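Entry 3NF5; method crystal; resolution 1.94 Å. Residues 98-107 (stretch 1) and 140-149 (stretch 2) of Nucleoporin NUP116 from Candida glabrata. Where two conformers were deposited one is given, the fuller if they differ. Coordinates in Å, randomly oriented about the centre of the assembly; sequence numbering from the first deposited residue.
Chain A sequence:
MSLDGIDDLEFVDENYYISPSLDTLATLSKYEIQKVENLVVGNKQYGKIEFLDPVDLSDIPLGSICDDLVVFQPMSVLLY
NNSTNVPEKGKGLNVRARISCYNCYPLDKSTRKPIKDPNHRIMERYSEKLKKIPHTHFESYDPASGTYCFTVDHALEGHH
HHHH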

# COMPACT_ATOMS: atom_id res chain seq x y z
N ARG A 98 -3.11 7.62 3.20
CA ARG A 98 -4.27 7.24 2.43
C ARG A 98 -3.77 6.02 1.70
O ARG A 98 -2.66 6.05 1.00
CB ARG A 98 -4.69 8.32 1.45
CG ARG A 98 -5.75 7.90 0.46
CD ARG A 98 -6.31 9.06 -0.40
NE ARG A 98 -7.07 10.06 0.37
CZ ARG A 98 -6.69 11.31 0.61
NH1 ARG A 98 -5.52 11.80 0.16
NH2 ARG A 98 -7.50 12.08 1.33
N ILE A 99 -4.59 4.98 1.82
CA ILE A 99 -4.31 3.68 1.17
C ILE A 99 -5.35 3.35 0.08
O ILE A 99 -6.56 3.52 0.28
CB ILE A 99 -4.22 2.61 2.25
CG1 ILE A 99 -3.09 2.99 3.24
CG2 ILE A 99 -3.96 1.18 1.55
CD1 ILE A 99 -2.87 2.13 4.43
N SER A 100 -4.88 2.95 -1.09
CA SER A 100 -5.77 2.52 -2.17
C SER A 100 -5.45 1.02 -2.49
O SER A 100 -4.30 0.68 -2.62
CB SER A 100 -5.58 3.37 -3.44
OG SER A 100 -5.75 4.78 -3.20
N CYS A 101 -6.47 0.19 -2.55
CA CYS A 101 -6.38 -1.26 -2.91
C CYS A 101 -7.20 -1.52 -4.20
O CYS A 101 -8.35 -1.04 -4.33
CB CYS A 101 -6.91 -2.09 -1.79
SG CYS A 101 -6.02 -1.97 -0.26
N TYR A 102 -6.59 -2.20 -5.17
CA TYR A 102 -7.17 -2.33 -6.51
C TYR A 102 -7.79 -3.71 -6.65
O TYR A 102 -7.37 -4.63 -6.00
CB TYR A 102 -6.05 -2.15 -7.57
CG TYR A 102 -5.23 -0.89 -7.43
CD1 TYR A 102 -5.82 0.32 -7.08
CD2 TYR A 102 -3.90 -0.90 -7.77
CE1 TYR A 102 -5.05 1.48 -7.03
CE2 TYR A 102 -3.10 0.26 -7.74
CZ TYR A 102 -3.67 1.43 -7.35
OH TYR A 102 -2.88 2.54 -7.33
N ASN A 103 -8.82 -3.82 -7.49
CA ASN A 103 -9.49 -5.11 -7.77
C ASN A 103 -9.96 -5.85 -6.54
O ASN A 103 -9.82 -7.09 -6.44
CB ASN A 103 -8.60 -5.97 -8.69
CG ASN A 103 -8.29 -5.22 -9.96
OD1 ASN A 103 -9.19 -4.66 -10.55
ND2 ASN A 103 -7.03 -5.07 -10.30
N CYS A 104 -10.56 -5.08 -5.63
CA CYS A 104 -11.24 -5.63 -4.50
C CYS A 104 -12.68 -5.87 -4.90
O CYS A 104 -13.40 -4.94 -5.23
CB CYS A 104 -11.17 -4.67 -3.31
SG CYS A 104 -9.48 -4.53 -2.69
N TYR A 105 -13.09 -7.14 -4.87
CA TYR A 105 -14.48 -7.54 -5.27
C TYR A 105 -14.88 -8.66 -4.35
O TYR A 105 -14.02 -9.47 -4.02
CB TYR A 105 -14.48 -8.08 -6.68
CG TYR A 105 -14.18 -7.12 -7.79
CD1 TYR A 105 -15.12 -6.18 -8.18
CD2 TYR A 105 -12.97 -7.17 -8.49
CE1 TYR A 105 -14.84 -5.30 -9.23
CE2 TYR A 105 -12.69 -6.31 -9.51
CZ TYR A 105 -13.62 -5.37 -9.89
OH TYR A 105 -13.33 -4.52 -10.94
N PRO A 106 -16.16 -8.71 -3.92
CA PRO A 106 -16.62 -9.86 -3.17
C PRO A 106 -16.45 -11.06 -4.05
O PRO A 106 -16.39 -10.93 -5.28
CB PRO A 106 -18.12 -9.57 -2.96
CG PRO A 106 -18.31 -8.16 -3.37
CD PRO A 106 -17.30 -7.90 -4.38
N LEU A 107 -16.37 -12.21 -3.41
CA LEU A 107 -16.18 -13.47 -4.12
C LEU A 107 -17.44 -14.33 -3.98
O LEU A 107 -18.08 -14.37 -2.91
CB LEU A 107 -14.95 -14.23 -3.56
CG LEU A 107 -13.69 -13.37 -3.34
CD1 LEU A 107 -12.64 -14.17 -2.62
CD2 LEU A 107 -13.13 -12.78 -4.68
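Stretch 2, residues 140-149: SYDPASGTYC

Stretch 2 folds as a hairpin whose second arm pairs with the strand 98-101 of stretch 1, while its turn packs against the loop that follows that strand. Together the two stretches bury 542 Å² of surface, counted on both sides.

The stretch enters in extended conformation. Ser 140 lies out of reach of stretch 1 and serves the hairpin itself: Ser 140 N donates to Cys 149 O at 2.9 Å and Cys 149 N to Ser 140 O at 2.8 Å. Tyr 141 is the first residue to make contact. Its CA-to-CB bond points sideways, but with chi1 in the t well the ring extends to the loop of stretch 1, where Tyr 141 OH donates a short hydrogen bond of 2.6 Å to Cys 104 O. The carbonyl lies at the edge of the ring, near its plane, and Cys 104 CB approaches Tyr 141 CE1 to 4.3 Å.

Asp 142 does not touch stretch 1 but organises the turn: its backbone O accepts a 2.7 Å hydrogen bond from Gly 146 N, and its OD1 accepts one of 2.8 Å from Ala 144 N. From Pro 143 to Ser 145 the backbone takes helical phi/psi values without the regular bonds, and the side chains point away from stretch 1, so that the backbone carbonyls make the closest contacts here. They gather about the end of Tyr 105: Pro 143 O lies 3.3 Å from Tyr 105 CE1, near the ring plane, while Tyr 105 OH is 3.1 Å from Ala 144 O and 3.0 Å from Ser 145 O. A water links the turn to the loop, donating to Ser 145 O at 2.7 Å and accepting from Asn 103 N at 3.1 Å; it also lies 2.7 Å from Thr 147 OG1.

Gly 146 has a positive phi of 76° and sits tightly against stretch 1. Its CA lies over one face of the Tyr 105 ring, 4.1 Å from the centroid, and its O accepts a 2.8 Å hydrogen bond from Cys 104 N. A CB here would point toward stretch 1 and fall 2.9 Å from both Tyr 105 CZ and Asn 103 CA, which leaves no room for a side chain.

Beyond the glycine the chain becomes extended again. Thr 147 CA makes a CA-H...O contact of 3.3 Å with Cys 101 O, and its own N is held by Ser 145 OG at 3.2 Å. The strand through Tyr 148 and Cys 149 runs antiparallel to strand 98-101, with an angle of 165° between their directions and a closest axial approach of 4.7 Å. Tyr 148 and Cys 101 form the hydrogen-bonded pair: Cys 101 N to Tyr 148 O and Tyr 148 N to Cys 101 O are both 2.9 Å and nearly linear. Their side chains share one face of the sheet, with Cys 101 CB 4.3 Å from Tyr 148 CD2. Cys 149 and Ser 100 form the next, non-hydrogen-bonded pair, their CA atoms 4.5 Å apart. On the other face, Cys 149 SG lies 3.5 Å from Ser 100 OG.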

# COMPACT_ATOMS: atom_id res chain seq x y z
N SER A 140 -13.79 5.69 0.01
CA SER A 140 -14.61 5.30 -1.14
C SER A 140 -14.42 3.86 -1.59
O SER A 140 -13.38 3.25 -1.32
CB SER A 140 -14.27 6.20 -2.30
OG SER A 140 -12.95 5.94 -2.77
N TYR A 141 -15.43 3.32 -2.26
CA TYR A 141 -15.32 1.99 -2.91
C TYR A 141 -16.11 2.01 -4.20
O TYR A 141 -17.29 2.32 -4.15
CB TYR A 141 -15.89 0.89 -2.05
CG TYR A 141 -15.88 -0.44 -2.80
CD1 TYR A 141 -14.69 -1.03 -3.16
CD2 TYR A 141 -17.08 -1.08 -3.15
CE1 TYR A 141 -14.66 -2.24 -3.88
CE2 TYR A 141 -17.08 -2.27 -3.82
CZ TYR A 141 -15.88 -2.85 -4.22
OH TYR A 141 -15.87 -4.08 -4.92
N ASP A 142 -15.45 1.68 -5.31
CA ASP A 142 -16.04 1.68 -6.63
C ASP A 142 -16.24 0.23 -7.10
O ASP A 142 -15.28 -0.48 -7.45
CB ASP A 142 -15.16 2.43 -7.59
CG ASP A 142 -15.74 2.48 -8.99
OD1 ASP A 142 -16.74 1.77 -9.25
OD2 ASP A 142 -15.21 3.23 -9.83
N PRO A 143 -17.50 -0.23 -7.09
CA PRO A 143 -17.85 -1.59 -7.50
C PRO A 143 -17.45 -1.95 -8.94
O PRO A 143 -17.30 -3.14 -9.29
CB PRO A 143 -19.38 -1.61 -7.38
CG PRO A 143 -19.78 -0.40 -6.74
CD PRO A 143 -18.68 0.56 -6.72
N ALA A 144 -17.34 -0.93 -9.78
CA ALA A 144 -16.97 -1.14 -11.16
C ALA A 144 -15.48 -1.42 -11.37
O ALA A 144 -15.12 -2.30 -12.15
CB ALA A 144 -17.39 0.04 -11.99
N SER A 145 -14.60 -0.68 -10.68
CA SER A 145 -13.14 -0.88 -10.82
C SER A 145 -12.61 -1.79 -9.74
O SER A 145 -11.53 -2.37 -9.90
CB SER A 145 -12.39 0.45 -10.71
OG SER A 145 -12.73 1.08 -9.50
N GLY A 146 -13.35 -1.91 -8.63
CA GLY A 146 -12.82 -2.59 -7.43
C GLY A 146 -11.81 -1.78 -6.61
O GLY A 146 -11.11 -2.31 -5.77
N THR A 147 -11.73 -0.48 -6.83
CA THR A 147 -10.84 0.37 -6.03
C THR A 147 -11.47 0.74 -4.69
O THR A 147 -12.60 1.23 -4.62
CB THR A 147 -10.39 1.60 -6.82
OG1 THR A 147 -9.66 1.16 -7.96
CG2 THR A 147 -9.44 2.51 -5.93
N TYR A 148 -10.74 0.49 -3.62
CA TYR A 148 -11.14 0.78 -2.26
C TYR A 148 -10.12 1.76 -1.74
O TYR A 148 -8.94 1.52 -1.86
CB TYR A 148 -11.13 -0.46 -1.43
CG TYR A 148 -11.08 -0.38 0.08
CD1 TYR A 148 -11.95 0.42 0.82
CD2 TYR A 148 -10.19 -1.13 0.77
CE1 TYR A 148 -11.90 0.44 2.21
CE2 TYR A 148 -10.16 -1.13 2.11
CZ TYR A 148 -10.97 -0.29 2.82
OH TYR A 148 -10.87 -0.30 4.18
N CYS A 149 -10.60 2.89 -1.26
CA CYS A 149 -9.73 3.92 -0.70
C CYS A 149 -10.13 4.24 0.71
O CYS A 149 -11.33 4.42 1.01
CB CYS A 149 -9.81 5.20 -1.50
SG CYS A 149 -9.20 5.11 -3.16
O HOH W 1 -9.27 -1.19 -9.13